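Local coordinates for shikimate 5-dehydrogenase (Mycobacterium fortuitum subsp. fortuitum DSM 46621, PDB 4XIJ), which probably catalyses the reversible, NADP-dependent reduction of 3-dehydroshikimate to shikimate, the fourth step of chorismate biosynthesis, at residues A[119-133]-A[144-157]. Sequence-based numbering, arbitrary orientation. Where two conformers were deposited one is given.
Sequences TGALGTAGDSALVIG and ALAELGVQRITIVA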
ATOM      1  N   THR A 119       3.477  -3.314   5.992  1.00  7.34           N
ATOM      2  CA  THR A 119       4.464  -3.743   7.013  1.00  7.35           C
ATOM      3  C   THR A 119       4.716  -2.640   8.044  1.00  8.07           C
ATOM      4  O   THR A 119       4.876  -2.923   9.235  1.00  8.72           O
ATOM      5  CB  THR A 119       5.851  -4.167   6.393  1.00  8.59           C
ATOM      6  OG1 THR A 119       6.432  -3.030   5.731  1.00  9.50           O
ATOM      7  CG2 THR A 119       5.693  -5.305   5.362  1.00  9.64           C
ATOM      8  N   GLY A 120       4.720  -1.393   7.579  1.00  8.40           N
ATOM      9  CA  GLY A 120       4.974  -0.249   8.439  1.00  7.70           C
ATOM     10  C   GLY A 120       3.783  -0.007   9.358  1.00  7.25           C
ATOM     11  O   GLY A 120       3.962   0.296  10.557  1.00  9.91           O
ATOM     12  N   ALA A 121       2.561  -0.054   8.809  1.00  8.16           N
ATOM     13  CA  ALA A 121       1.386   0.249   9.650  1.00  8.98           C
ATOM     14  C   ALA A 121       1.155  -0.807  10.718  1.00  9.36           C
ATOM     15  O   ALA A 121       0.773  -0.486  11.848  1.00 10.55           O
ATOM     16  CB  ALA A 121       0.128   0.382   8.754  1.00  9.22           C
ATOM     17  N   LEU A 122       1.357  -2.073  10.361  1.00  9.21           N
ATOM     18  CA  LEU A 122       1.085  -3.157  11.296  1.00 10.98           C
ATOM     19  C   LEU A 122       2.216  -3.398  12.288  1.00 10.89           C
ATOM     20  O   LEU A 122       1.975  -3.790  13.430  1.00 12.16           O
ATOM     21  CB  LEU A 122       0.841  -4.440  10.523  1.00 12.77           C
ATOM     22  CG  LEU A 122      -0.580  -4.880  10.309  1.00 15.82           C
ATOM     23  CD1 LEU A 122      -0.583  -6.226   9.535  1.00 15.41           C
ATOM     24  CD2 LEU A 122      -1.312  -5.078  11.676  1.00 15.39           C
ATOM     25  N   GLY A 123       3.455  -3.188  11.863  1.00 11.19           N
ATOM     26  CA  GLY A 123       4.595  -3.526  12.705  1.00 11.72           C
ATOM     27  C   GLY A 123       4.959  -5.000  12.654  1.00 11.78           C
ATOM     28  O   GLY A 123       6.020  -5.382  12.127  1.00 13.10           O
ATOM     29  N   THR A 124       4.116  -5.834  13.263  1.00 10.36           N
ATOM     30  CA  THR A 124       4.210  -7.298  13.117  1.00  9.92           C
ATOM     31  C   THR A 124       2.790  -7.816  12.964  1.00 10.59           C
ATOM     32  O   THR A 124       1.820  -7.146  13.342  1.00 12.06           O
ATOM     33  CB  THR A 124       4.891  -7.964  14.341  1.00 11.01           C
ATOM     34  OG1 THR A 124       5.099  -9.355  14.095  1.00 11.36           O
ATOM     35  CG2 THR A 124       4.018  -7.821  15.617  1.00 13.27           C
ATOM     36  N   ALA A 125       2.661  -9.009  12.393  1.00 10.80           N
ATOM     37  CA  ALA A 125       1.351  -9.631  12.262  1.00  9.63           C
ATOM     38  C   ALA A 125       1.287 -10.983  12.991  1.00  9.00           C
ATOM     39  O   ALA A 125       0.367 -11.780  12.746  1.00 11.15           O
ATOM     40  CB  ALA A 125       1.011  -9.816  10.767  1.00  9.39           C
ATOM     41  N   GLY A 126       2.253 -11.278  13.877  1.00  8.71           N
ATOM     42  CA  GLY A 126       2.267 -12.590  14.515  1.00  9.79           C
ATOM     43  C   GLY A 126       2.486 -13.732  13.548  1.00  9.15           C
ATOM     44  O   GLY A 126       3.131 -13.589  12.510  1.00 10.44           O
ATOM     45  N   ASP A 127       1.895 -14.871  13.888  1.00  9.01           N
ATOM     46  CA  ASP A 127       2.089 -16.109  13.120  1.00  9.56           C
ATOM     47  C   ASP A 127       0.982 -16.388  12.104  1.00 10.02           C
ATOM     48  O   ASP A 127       1.238 -16.952  11.067  1.00 10.36           O
ATOM     49  CB  ASP A 127       2.176 -17.316  14.043  1.00 11.32           C
ATOM     50  CG  ASP A 127       3.400 -17.300  14.928  1.00 13.02           C
ATOM     51  OD1 ASP A 127       4.345 -16.475  14.739  1.00 13.77           O
ATOM     52  OD2 ASP A 127       3.380 -18.140  15.860  1.00 15.27           O
ATOM     53  N   SER A 128      -0.242 -15.993  12.424  1.00 10.21           N
ATOM     54  CA  SER A 128      -1.392 -16.301  11.589  0.71 10.57           C
ATOM     55  C   SER A 128      -2.143 -15.006  11.279  1.00  9.75           C
ATOM     56  O   SER A 128      -2.594 -14.291  12.178  1.00 10.36           O
ATOM     57  CB  SER A 128      -2.336 -17.305  12.270  0.71 11.28           C
ATOM     58  OG  SER A 128      -3.492 -17.449  11.464  0.71 13.64           O
ATOM     59  N   ALA A 129      -2.238 -14.672  10.006  1.00  8.44           N
ATOM     60  CA  ALA A 129      -2.856 -13.396   9.588  1.00  8.25           C
ATOM     61  C   ALA A 129      -3.952 -13.627   8.595  1.00  8.12           C
ATOM     62  O   ALA A 129      -3.858 -14.553   7.787  1.00  9.90           O
ATOM     63  CB  ALA A 129      -1.793 -12.444   8.957  1.00  9.70           C
ATOM     64  N   LEU A 130      -4.979 -12.786   8.647  1.00  8.21           N
ATOM     65  CA  LEU A 130      -6.080 -12.809   7.682  1.00  7.70           C
ATOM     66  C   LEU A 130      -5.946 -11.629   6.729  1.00  8.49           C
ATOM     67  O   LEU A 130      -5.571 -10.526   7.141  1.00  9.00           O
ATOM     68  CB  LEU A 130      -7.454 -12.671   8.382  1.00  8.45           C
ATOM     69  CG  LEU A 130      -7.654 -13.578   9.601  1.00  8.66           C
ATOM     70  CD1 LEU A 130      -9.059 -13.361  10.188  1.00 10.13           C
ATOM     71  CD2 LEU A 130      -7.430 -15.082   9.254  1.00 11.34           C
ATOM     72  N   VAL A 131      -6.302 -11.841   5.471  1.00  8.06           N
ATOM     73  CA  VAL A 131      -6.571 -10.751   4.531  1.00  7.64           C
ATOM     74  C   VAL A 131      -8.069 -10.810   4.295  1.00  9.11           C
ATOM     75  O   VAL A 131      -8.632 -11.862   3.911  1.00 10.08           O
ATOM     76  CB  VAL A 131      -5.794 -10.913   3.228  1.00  8.58           C
ATOM     77  CG1 VAL A 131      -6.198  -9.846   2.229  1.00 10.16           C
ATOM     78  CG2 VAL A 131      -4.315 -10.854   3.519  1.00  9.83           C
ATOM     79  N   ILE A 132      -8.764  -9.711   4.583  1.00  7.64           N
ATOM     80  CA  ILE A 132     -10.217  -9.679   4.333  1.00  8.08           C
ATOM     81  C   ILE A 132     -10.426  -9.048   2.957  1.00  9.38           C
ATOM     82  O   ILE A 132     -10.083  -7.877   2.763  1.00  9.72           O
ATOM     83  CB  ILE A 132     -11.009  -8.862   5.403  1.00  9.11           C
ATOM     84  CG1 ILE A 132     -10.539  -9.100   6.854  1.00 10.30           C
ATOM     85  CG2 ILE A 132     -12.511  -9.120   5.245  1.00  9.57           C
ATOM     86  CD1 ILE A 132     -10.567 -10.533   7.282  1.00 11.08           C
ATOM     87  N   GLY A 133     -11.021  -9.786   2.027  1.00 10.09           N
ATOM     88  CA  GLY A 133     -11.238  -9.320   0.667  1.00 10.15           C
ATOM     89  C   GLY A 133     -10.248  -9.915  -0.320  1.00 11.16           C
ATOM     90  O   GLY A 133      -9.202 -10.495   0.072  1.00 12.14           O
ATOM     91  N   ALA A 144       3.205  -8.257   1.821  1.00  7.70           N
ATOM     92  CA  ALA A 144       3.600  -7.634   3.075  1.00  7.78           C
ATOM     93  C   ALA A 144       3.511  -8.585   4.243  1.00  7.74           C
ATOM     94  O   ALA A 144       4.416  -8.610   5.087  1.00  7.98           O
ATOM     95  CB  ALA A 144       2.749  -6.387   3.341  1.00  8.70           C
ATOM     96  N   LEU A 145       2.420  -9.357   4.330  1.00  7.42           N
ATOM     97  CA  LEU A 145       2.311 -10.282   5.452  1.00  8.06           C
ATOM     98  C   LEU A 145       3.427 -11.318   5.389  1.00  7.74           C
ATOM     99  O   LEU A 145       4.012 -11.673   6.444  1.00  8.06           O
ATOM    100  CB  LEU A 145       0.907 -10.926   5.477  1.00  7.80           C
ATOM    101  CG  LEU A 145      -0.195  -9.955   5.892  1.00  8.13           C
ATOM    102  CD1 LEU A 145      -1.576 -10.643   5.603  1.00  9.41           C
ATOM    103  CD2 LEU A 145      -0.092  -9.545   7.338  1.00  8.72           C
ATOM    104  N   ALA A 146       3.752 -11.804   4.181  1.00  7.39           N
ATOM    105  CA  ALA A 146       4.851 -12.752   4.075  1.00  7.57           C
ATOM    106  C   ALA A 146       6.174 -12.101   4.519  1.00  8.13           C
ATOM    107  O   ALA A 146       7.012 -12.749   5.156  1.00  8.36           O
ATOM    108  CB  ALA A 146       4.996 -13.287   2.658  1.00  8.47           C
ATOM    109  N   GLU A 147       6.346 -10.827   4.180  1.00  9.13           N
ATOM    110  CA  GLU A 147       7.557 -10.089   4.580  1.00  9.05           C
ATOM    111  C   GLU A 147       7.594  -9.823   6.084  1.00  9.24           C
ATOM    112  O   GLU A 147       8.666  -9.599   6.653  1.00 10.04           O
ATOM    113  CB  GLU A 147       7.651  -8.754   3.827  1.00 11.46           C
ATOM    114  CG  GLU A 147       7.986  -8.930   2.355  1.00 14.09           C
ATOM    115  CD  GLU A 147       8.269  -7.620   1.723  1.00 18.89           C
ATOM    116  OE1 GLU A 147       8.197  -6.596   2.435  1.00 23.73           O
ATOM    117  OE2 GLU A 147       8.639  -7.616   0.541  1.00 20.04           O
ATOM    118  N   LEU A 148       6.432  -9.835   6.739  1.00  9.65           N
ATOM    119  CA  LEU A 148       6.401  -9.740   8.214  1.00  7.99           C
ATOM    120  C   LEU A 148       6.716 -11.090   8.871  1.00  8.03           C
ATOM    121  O   LEU A 148       6.749 -11.187  10.096  1.00  8.89           O
ATOM    122  CB  LEU A 148       5.041  -9.243   8.710  1.00  7.06           C
ATOM    123  CG  LEU A 148       4.690  -7.807   8.320  1.00  7.47           C
ATOM    124  CD1 LEU A 148       3.263  -7.438   8.811  1.00  8.71           C
ATOM    125  CD2 LEU A 148       5.750  -6.894   8.950  1.00  9.48           C
ATOM    126  N   GLY A 149       6.957 -12.132   8.078  1.00  7.42           N
ATOM    127  CA  GLY A 149       7.316 -13.431   8.641  1.00  8.03           C
ATOM    128  C   GLY A 149       6.132 -14.208   9.206  1.00  8.95           C
ATOM    129  O   GLY A 149       6.318 -15.046  10.078  1.00  9.42           O
ATOM    130  N   VAL A 150       4.913 -13.907   8.760  1.00  8.18           N
ATOM    131  CA  VAL A 150       3.783 -14.738   9.200  0.56  9.12           C
ATOM    132  C   VAL A 150       3.960 -16.153   8.686  1.00  9.91           C
ATOM    133  O   VAL A 150       4.554 -16.401   7.642  1.00 12.26           O
ATOM    134  CB  VAL A 150       2.421 -14.266   8.711  0.56  9.39           C
ATOM    135  CG1 VAL A 150       2.073 -12.864   9.204  0.56  9.97           C
ATOM    136  CG2 VAL A 150       2.345 -14.437   7.215  0.56  9.46           C
ATOM    137  N   GLN A 151       3.484 -17.100   9.473  1.00  9.62           N
ATOM    138  CA  GLN A 151       3.559 -18.486   9.049  0.51 10.13           C
ATOM    139  C   GLN A 151       2.386 -18.849   8.111  1.00  9.49           C
ATOM    140  O   GLN A 151       2.589 -19.587   7.142  1.00 10.61           O
ATOM    141  CB  GLN A 151       3.607 -19.407  10.286  0.51 11.96           C
ATOM    142  CG  GLN A 151       3.771 -20.897   9.959  0.51 13.67           C
ATOM    143  CD  GLN A 151       2.442 -21.552   9.762  0.51 16.58           C
ATOM    144  OE1 GLN A 151       1.439 -21.067  10.277  0.51 18.74           O
ATOM    145  NE2 GLN A 151       2.411 -22.646   9.017  0.51 17.65           N
ATOM    146  N   ARG A 152       1.187 -18.314   8.367  1.00  9.83           N
ATOM    147  CA  ARG A 152       0.013 -18.656   7.568  1.00 10.43           C
ATOM    148  C   ARG A 152      -0.764 -17.393   7.201  1.00  9.38           C
ATOM    149  O   ARG A 152      -0.996 -16.526   8.059  1.00 11.55           O
ATOM    150  CB  ARG A 152      -0.913 -19.604   8.343  1.00 12.05           C
ATOM    151  CG  ARG A 152      -2.181 -19.975   7.556  1.00 14.35           C
ATOM    152  CD  ARG A 152      -3.026 -21.093   8.185  1.00 16.89           C
ATOM    153  NE  ARG A 152      -2.369 -22.400   8.023  1.00 20.27           N
ATOM    154  CZ  ARG A 152      -2.429 -23.168   6.927  1.00 22.49           C
ATOM    155  NH1 ARG A 152      -3.110 -22.779   5.852  1.00 23.13           N
ATOM    156  NH2 ARG A 152      -1.783 -24.331   6.896  1.00 23.86           N
ATOM    157  N   ILE A 153      -1.188 -17.299   5.948  1.00  8.40           N
ATOM    158  CA  ILE A 153      -2.041 -16.235   5.462  1.00  8.09           C
ATOM    159  C   ILE A 153      -3.343 -16.847   4.996  1.00  8.26           C
ATOM    160  O   ILE A 153      -3.346 -17.734   4.127  1.00  9.60           O
ATOM    161  CB  ILE A 153      -1.358 -15.492   4.297  1.00  8.60           C
ATOM    162  CG1 ILE A 153      -0.058 -14.857   4.794  1.00  9.83           C
ATOM    163  CG2 ILE A 153      -2.273 -14.444   3.746  1.00 10.04           C
ATOM    164  CD1 ILE A 153       0.837 -14.316   3.687  1.00 11.25           C
ATOM    165  N   THR A 154      -4.442 -16.443   5.620  1.00  8.89           N
ATOM    166  CA  THR A 154      -5.766 -16.932   5.226  1.00  9.36           C
ATOM    167  C   THR A 154      -6.519 -15.805   4.511  1.00  8.73           C
ATOM    168  O   THR A 154      -6.674 -14.689   5.055  1.00  9.59           O
ATOM    169  CB  THR A 154      -6.565 -17.410   6.460  1.00  9.60           C
ATOM    170  OG1 THR A 154      -5.829 -18.435   7.130  1.00 11.09           O
ATOM    171  CG2 THR A 154      -7.973 -17.949   6.103  1.00 10.67           C
ATOM    172  N   ILE A 155      -7.016 -16.101   3.317  1.00  8.72           N
ATOM    173  CA  ILE A 155      -7.765 -15.134   2.515  1.00  8.10           C
ATOM    174  C   ILE A 155      -9.234 -15.323   2.878  1.00  8.99           C
ATOM    175  O   ILE A 155      -9.834 -16.375   2.605  1.00 10.93           O
ATOM    176  CB  ILE A 155      -7.561 -15.353   1.008  1.00  9.47           C
ATOM    177  CG1 ILE A 155      -6.077 -15.424   0.656  1.00  9.51           C
ATOM    178  CG2 ILE A 155      -8.266 -14.231   0.197  1.00 11.02           C
ATOM    179  CD1 ILE A 155      -5.205 -14.162   0.974  1.00 10.10           C
ATOM    180  N   VAL A 156      -9.811 -14.317   3.514  1.00  8.32           N
ATOM    181  CA  VAL A 156     -11.217 -14.346   3.943  1.00  9.43           C
ATOM    182  C   VAL A 156     -11.981 -13.546   2.935  1.00 10.22           C
ATOM    183  O   VAL A 156     -11.880 -12.318   2.890  1.00  9.99           O
ATOM    184  CB  VAL A 156     -11.361 -13.779   5.384  1.00  9.74           C
ATOM    185  CG1 VAL A 156     -12.798 -13.686   5.801  1.00 10.34           C
ATOM    186  CG2 VAL A 156     -10.513 -14.602   6.387  1.00 10.80           C
ATOM    187  N   ALA A 157     -12.718 -14.231   2.085  1.00 10.09           N
ATOM    188  CA  ALA A 157     -13.368 -13.554   0.977  1.00  9.86           C
ATOM    189  C   ALA A 157     -14.525 -14.407   0.479  1.00 10.14           C
ATOM    190  O   ALA A 157     -14.642 -15.596   0.804  1.00 10.97           O
ATOM    191  CB  ALA A 157     -12.368 -13.287  -0.185  1.00 11.48           C
TER
HETATM  192  O   HOH W   1       6.723  -9.110  11.938  1.00  8.85           O
HETATM  193  O   HOH W   2       4.198 -11.245  11.425  1.00  9.05           O
HETATM  194  O   HOH W   3       5.654 -16.887  12.281  1.00 16.08           O
HETATM  195  O   HOH W   4      -4.131 -17.284   8.854  1.00 15.56           O
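A144 sets its methyl against CG2 of T119, where helix 138-147 passes the end of helix 114-122. The next residue, L145, splits its two methyls. CD1 presses on V131 CG2 at 3.4 Å, closer than methyls normally come. CD2 meets A125 CB and L122 CD1, and both methyls touch A129 CB. L148 has CG beside its backbone N (chi1 -66°), which turns the fork to T119 and A125: CD1 rests on A125 CB, while CD2 reaches T119 CB and the carbonyl O of G123. Its own carbonyl O takes bonds from two waters. One continues to T124 OG1, the other to A125 N and G126 O. G149, with positive phi, closes the helix in a Schellman motif. A third water joins its O to D127 OD1. V150 then places CG1 3.6 Å from A125 CB and also touches A129 CB.

The strands pair from here. D127 O accepts from both Q151 N (2.8 Å) and R152 N (3.0 Å); the R152 bond is the straighter, at 157° against 133°. R152 O receives A129 N, and T154 N returns to A129 O. I153 lies beside V131 on the same face as A129, where L145 packs; helix 160-172 packs on I153 and I155. On the other face, T154 CB packs on L130 CD2 at 3.7 Å. A water links T154 OG1, S128 OG and A129 O. T154 O takes V131 N. I155 CD1 meets V131 CB. V156 N gives to V131 O, V156 O takes G133 N at 2.8 Å, and V156 CB meets I132 CD1 at 3.8 Å.

Strands 128-132 and 152-157, linked by helix 138-147, form a parallel beta-alpha-beta unit. With G133 starting a GxGxxA pattern, it is consistent with the Rossmann-type NADP-binding domain of shikimate dehydrogenases.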